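Local coordinates for alpha-1,3-glucanase (Bacillus circulans, PDB 5ZRU), which hydrolyses alpha-1,3-glucan as a family GH87 glycoside hydrolase, the chain here being its catalytic unit, with calcium and zinc ions bound, at residues F504-G509 / S531-P536; G462-L467 / D526-S531. All blocks are in the same frame, centred on the assembly; numbering follows the deposited sequence.

In the fold
Both contacts join loops at turns of the parallel beta-helix in the D2 part of the catalytic unit, and their centres are 13 Å apart. They share the long connection between strands 513-523 and 542-544: its start, 526-531, meets 462-467 in contact 2, and its continuation, 531-536, meets 504-509 in contact 1. Ser531 is common to the two, and along the chain the segments alternate. The contacts also brush each other through Arg532 NH1, 4.1 Å from Asp466 OD2. Contact 1 lies at the surface, away from the annotated metal sites. In contact 2 the side chain of Thr463 stands about 12 Å from that of Asp376, a recorded calcium ligand of this protein, though no ion is bound to it here.

Contact 1: F504-G509 / S531-P536; sequences FGYGGG and SRFSSP
The guanidinium of Arg532 carries Tyr506 OH over one face, with NH2 3.4 Å from OH at an angle too poor for a hydrogen bond. Phe533 CE1 also sits against a face of this group, 3.5 Å above its plane and offset toward the rim, while Arg532 CD lies over a face of the Phe533 ring. At the edge of that ring, near its plane, comes Tyr506 OH, 3.7 Å from Phe533 CE1. The two aromatic rings meet obliquely, planes at 80°, with Tyr506 CE1 3.8 Å from Phe533 CE1. Arg532 leaves the backbone with CG anti to N (chi1 175°) and stays extended to NE, which carries its guanidinium past Phe533 to the tyrosine hydroxyl. A water ties the ends together: it accepts from Arg532 NH1 at 2.9 Å and is hydrogen-bonded to Tyr506 OH at 3.0 Å. A leucine in place of Tyr506 would probably leave this water without its hydroxyl partner and the edge of Phe533 less well packed. Behind the contact, Ser531 OG accepts from Ser534 N at 2.9 Å, an ST motif that curls the loop, and Glu471 bonds Ser531 OG and Arg532 N. The Phe533 ring stacks instead on Tyr545. The arrangement is surface packing between two loops of a right-handed parallel beta-helix, one leaving strand 502-505 and the other leading to strand 542-544.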
# COMPACT_ATOMS: atom_id res chain seq x y z
N PHE A 504 -0.99 2.77 24.00
CA PHE A 504 -2.38 3.12 24.30
C PHE A 504 -2.44 4.57 24.75
O PHE A 504 -1.66 4.98 25.61
CB PHE A 504 -2.99 2.31 25.47
CG PHE A 504 -2.97 0.83 25.32
CD1 PHE A 504 -1.80 0.11 25.50
CD2 PHE A 504 -4.15 0.13 25.12
CE1 PHE A 504 -1.80 -1.27 25.43
CE2 PHE A 504 -4.15 -1.26 25.04
CZ PHE A 504 -2.98 -1.95 25.19
N GLY A 505 -3.41 5.32 24.24
CA GLY A 505 -3.57 6.66 24.77
C GLY A 505 -4.87 7.33 24.35
O GLY A 505 -5.71 6.73 23.68
N TYR A 506 -4.98 8.60 24.76
CA TYR A 506 -6.20 9.41 24.77
C TYR A 506 -7.20 8.81 25.76
O TYR A 506 -6.98 7.70 26.28
CB TYR A 506 -6.79 9.58 23.36
CG TYR A 506 -5.95 10.57 22.56
CD1 TYR A 506 -4.71 10.20 22.08
CD2 TYR A 506 -6.38 11.88 22.35
CE1 TYR A 506 -3.91 11.08 21.37
CE2 TYR A 506 -5.57 12.78 21.64
CZ TYR A 506 -4.34 12.37 21.15
OH TYR A 506 -3.52 13.23 20.45
N GLY A 507 -8.27 9.54 26.07
CA GLY A 507 -9.07 9.30 27.25
C GLY A 507 -10.41 8.62 27.05
O GLY A 507 -11.16 8.49 28.02
N GLY A 508 -10.71 8.15 25.84
CA GLY A 508 -12.03 7.60 25.57
C GLY A 508 -12.30 6.25 26.20
O GLY A 508 -13.46 5.83 26.27
N GLY A 509 -11.26 5.54 26.61
CA GLY A 509 -11.43 4.28 27.32
C GLY A 509 -10.93 3.09 26.52
O GLY A 509 -10.95 3.08 25.28
N SER A 531 9.44 13.05 23.95
CA SER A 531 8.10 12.49 23.89
C SER A 531 7.06 13.58 23.70
O SER A 531 7.12 14.63 24.36
CB SER A 531 7.78 11.68 25.17
OG SER A 531 6.42 11.26 25.20
N ARG A 532 6.13 13.34 22.78
CA ARG A 532 4.97 14.23 22.66
C ARG A 532 4.08 14.13 23.89
O ARG A 532 3.69 15.14 24.47
CB ARG A 532 4.18 13.89 21.40
CG ARG A 532 2.87 14.69 21.24
CD ARG A 532 2.08 14.16 20.05
NE ARG A 532 0.83 14.87 19.80
CZ ARG A 532 -0.13 14.41 18.99
NH1 ARG A 532 0.02 13.24 18.38
NH2 ARG A 532 -1.24 15.12 18.80
N PHE A 533 3.78 12.90 24.32
CA PHE A 533 2.70 12.69 25.28
C PHE A 533 3.16 12.65 26.73
O PHE A 533 2.35 12.92 27.62
CB PHE A 533 1.96 11.38 24.98
CG PHE A 533 1.29 11.36 23.65
CD1 PHE A 533 0.27 12.27 23.36
CD2 PHE A 533 1.65 10.43 22.69
CE1 PHE A 533 -0.37 12.25 22.12
CE2 PHE A 533 1.02 10.41 21.45
CZ PHE A 533 0.00 11.31 21.17
N SER A 534 4.42 12.30 26.99
CA SER A 534 4.83 11.96 28.34
C SER A 534 6.19 12.57 28.62
O SER A 534 6.72 13.37 27.84
CB SER A 534 4.88 10.43 28.53
OG SER A 534 3.79 9.81 27.89
N SER A 535 6.75 12.19 29.76
CA SER A 535 8.11 12.55 30.08
C SER A 535 9.06 11.75 29.20
O SER A 535 8.68 10.71 28.65
CB SER A 535 8.37 12.28 31.55
OG SER A 535 7.92 10.99 31.90
N PRO A 536 10.31 12.21 29.04
CA PRO A 536 11.25 11.49 28.17
C PRO A 536 11.42 10.04 28.59
O PRO A 536 11.38 9.71 29.78
CB PRO A 536 12.56 12.28 28.34
CG PRO A 536 12.14 13.61 28.82
CD PRO A 536 10.92 13.40 29.65
O HOH W 1 -2.75 12.78 17.60

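Contact 2: G462-L467 / D526-S531; sequences GTSRDL and DGVLTS
Ser464 and Asp526 meet through a short hydrogen bond, Ser464 OG giving its proton to Asp526 OD2 at 2.6 Å. It links two loops of the parallel beta-helix, one following strand 451-459 and the other strand 513-523. The hydroxyl reaches the carboxylate on its syn side, 25° out of plane. A water makes a second link between the same residues, accepting from Ser464 N and donating to Asp526 OD2 at 2.7 Å, so OD2 accepts two hydrogen bonds, one from the serine hydroxyl and one from the water. Val528 closes in on the hydroxyl from the other loop: its CB comes to 3.3 Å from Ser464 OG, and CG1 lies 3.7 Å from Ser464 CB. With Ser464 OG anti to its own carbonyl carbon (chi1 -73°), the hydroxyl sits beside the backbone N, and both donors of the residue can serve the one carboxylate oxygen, directly and through water.

In the second shell, Arg499 NH1 is hydrogen-bonded to Ser464 OG, and another nitrogen of the same guanidinium, NH2, bonds Thr530 O, tying the serine to the far part of the 526-531 loop. The positive charge of Arg499 probably adds to the polarisation of the hydroxyl toward the aspartate. Thr463 sets the turn on the serine side: its OG1 accepts from Arg465 N at 3.0 Å, an ST turn. Its counterpart in the other loop is an Asx turn, in which Val528 N donates to Asp526 OD1 at 2.9 Å from above the carboxylate plane, 49° out of it.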
# COMPACT_ATOMS: atom_id res chain seq x y z
N GLY A 462 6.40 1.27 14.03
CA GLY A 462 6.30 2.28 15.06
C GLY A 462 7.12 3.50 14.67
O GLY A 462 7.85 3.51 13.68
N THR A 463 6.99 4.56 15.46
CA THR A 463 7.75 5.77 15.15
C THR A 463 7.85 6.65 16.38
O THR A 463 7.06 6.54 17.32
CB THR A 463 7.11 6.58 14.00
OG1 THR A 463 8.01 7.62 13.58
CG2 THR A 463 5.78 7.21 14.47
N SER A 464 8.84 7.54 16.36
CA SER A 464 8.89 8.66 17.29
C SER A 464 8.40 9.96 16.66
O SER A 464 8.30 10.98 17.37
CB SER A 464 10.32 8.86 17.82
OG SER A 464 10.69 7.85 18.75
N ARG A 465 8.10 9.98 15.37
CA ARG A 465 7.72 11.23 14.70
C ARG A 465 6.65 10.98 13.63
O ARG A 465 6.97 10.82 12.45
CB ARG A 465 8.94 11.91 14.11
CG ARG A 465 8.64 13.34 13.69
CD ARG A 465 9.76 13.96 12.91
NE ARG A 465 9.44 15.36 12.62
CZ ARG A 465 10.23 16.16 11.90
NH1 ARG A 465 11.35 15.68 11.39
NH2 ARG A 465 9.88 17.42 11.68
N ASP A 466 5.39 11.00 14.04
CA ASP A 466 4.30 11.05 13.08
C ASP A 466 4.16 12.49 12.60
O ASP A 466 5.04 13.33 12.83
CB ASP A 466 3.02 10.46 13.67
CG ASP A 466 2.45 11.27 14.82
OD1 ASP A 466 2.98 12.35 15.15
OD2 ASP A 466 1.42 10.82 15.39
N LEU A 467 3.06 12.80 11.92
CA LEU A 467 2.91 14.15 11.38
C LEU A 467 2.53 15.18 12.44
O LEU A 467 2.44 16.37 12.12
CB LEU A 467 1.87 14.15 10.25
CG LEU A 467 2.34 13.33 9.04
CD1 LEU A 467 1.28 13.33 7.96
CD2 LEU A 467 3.65 13.90 8.49
N ASP A 526 15.07 3.45 17.63
CA ASP A 526 15.46 4.74 17.07
C ASP A 526 16.27 5.60 18.04
O ASP A 526 16.79 6.63 17.61
CB ASP A 526 14.24 5.55 16.57
CG ASP A 526 13.23 5.91 17.66
OD1 ASP A 526 13.54 5.85 18.87
OD2 ASP A 526 12.07 6.25 17.28
N GLY A 527 16.39 5.19 19.30
CA GLY A 527 17.17 5.94 20.27
C GLY A 527 16.57 7.26 20.71
O GLY A 527 17.21 7.99 21.46
N VAL A 528 15.37 7.59 20.25
CA VAL A 528 14.75 8.87 20.57
C VAL A 528 14.21 8.82 21.99
O VAL A 528 13.57 7.84 22.39
CB VAL A 528 13.64 9.20 19.57
CG1 VAL A 528 12.90 10.49 19.97
CG2 VAL A 528 14.22 9.34 18.17
N LEU A 529 14.46 9.88 22.77
CA LEU A 529 13.98 9.95 24.13
C LEU A 529 12.91 11.02 24.34
O LEU A 529 12.10 10.88 25.26
CB LEU A 529 15.15 10.21 25.10
CG LEU A 529 16.27 9.17 25.05
CD1 LEU A 529 17.44 9.59 25.94
CD2 LEU A 529 15.73 7.79 25.46
N THR A 530 12.88 12.06 23.51
CA THR A 530 11.84 13.07 23.63
C THR A 530 10.47 12.45 23.37
O THR A 530 10.35 11.45 22.65
CB THR A 530 12.10 14.23 22.67
OG1 THR A 530 12.26 13.73 21.34
CG2 THR A 530 13.37 14.97 23.06
N SER A 531 9.44 13.05 23.95
CA SER A 531 8.10 12.49 23.89
C SER A 531 7.06 13.58 23.70
O SER A 531 7.12 14.63 24.36
CB SER A 531 7.78 11.68 25.17
OG SER A 531 6.42 11.26 25.20
O HOH W 2 11.26 6.80 14.76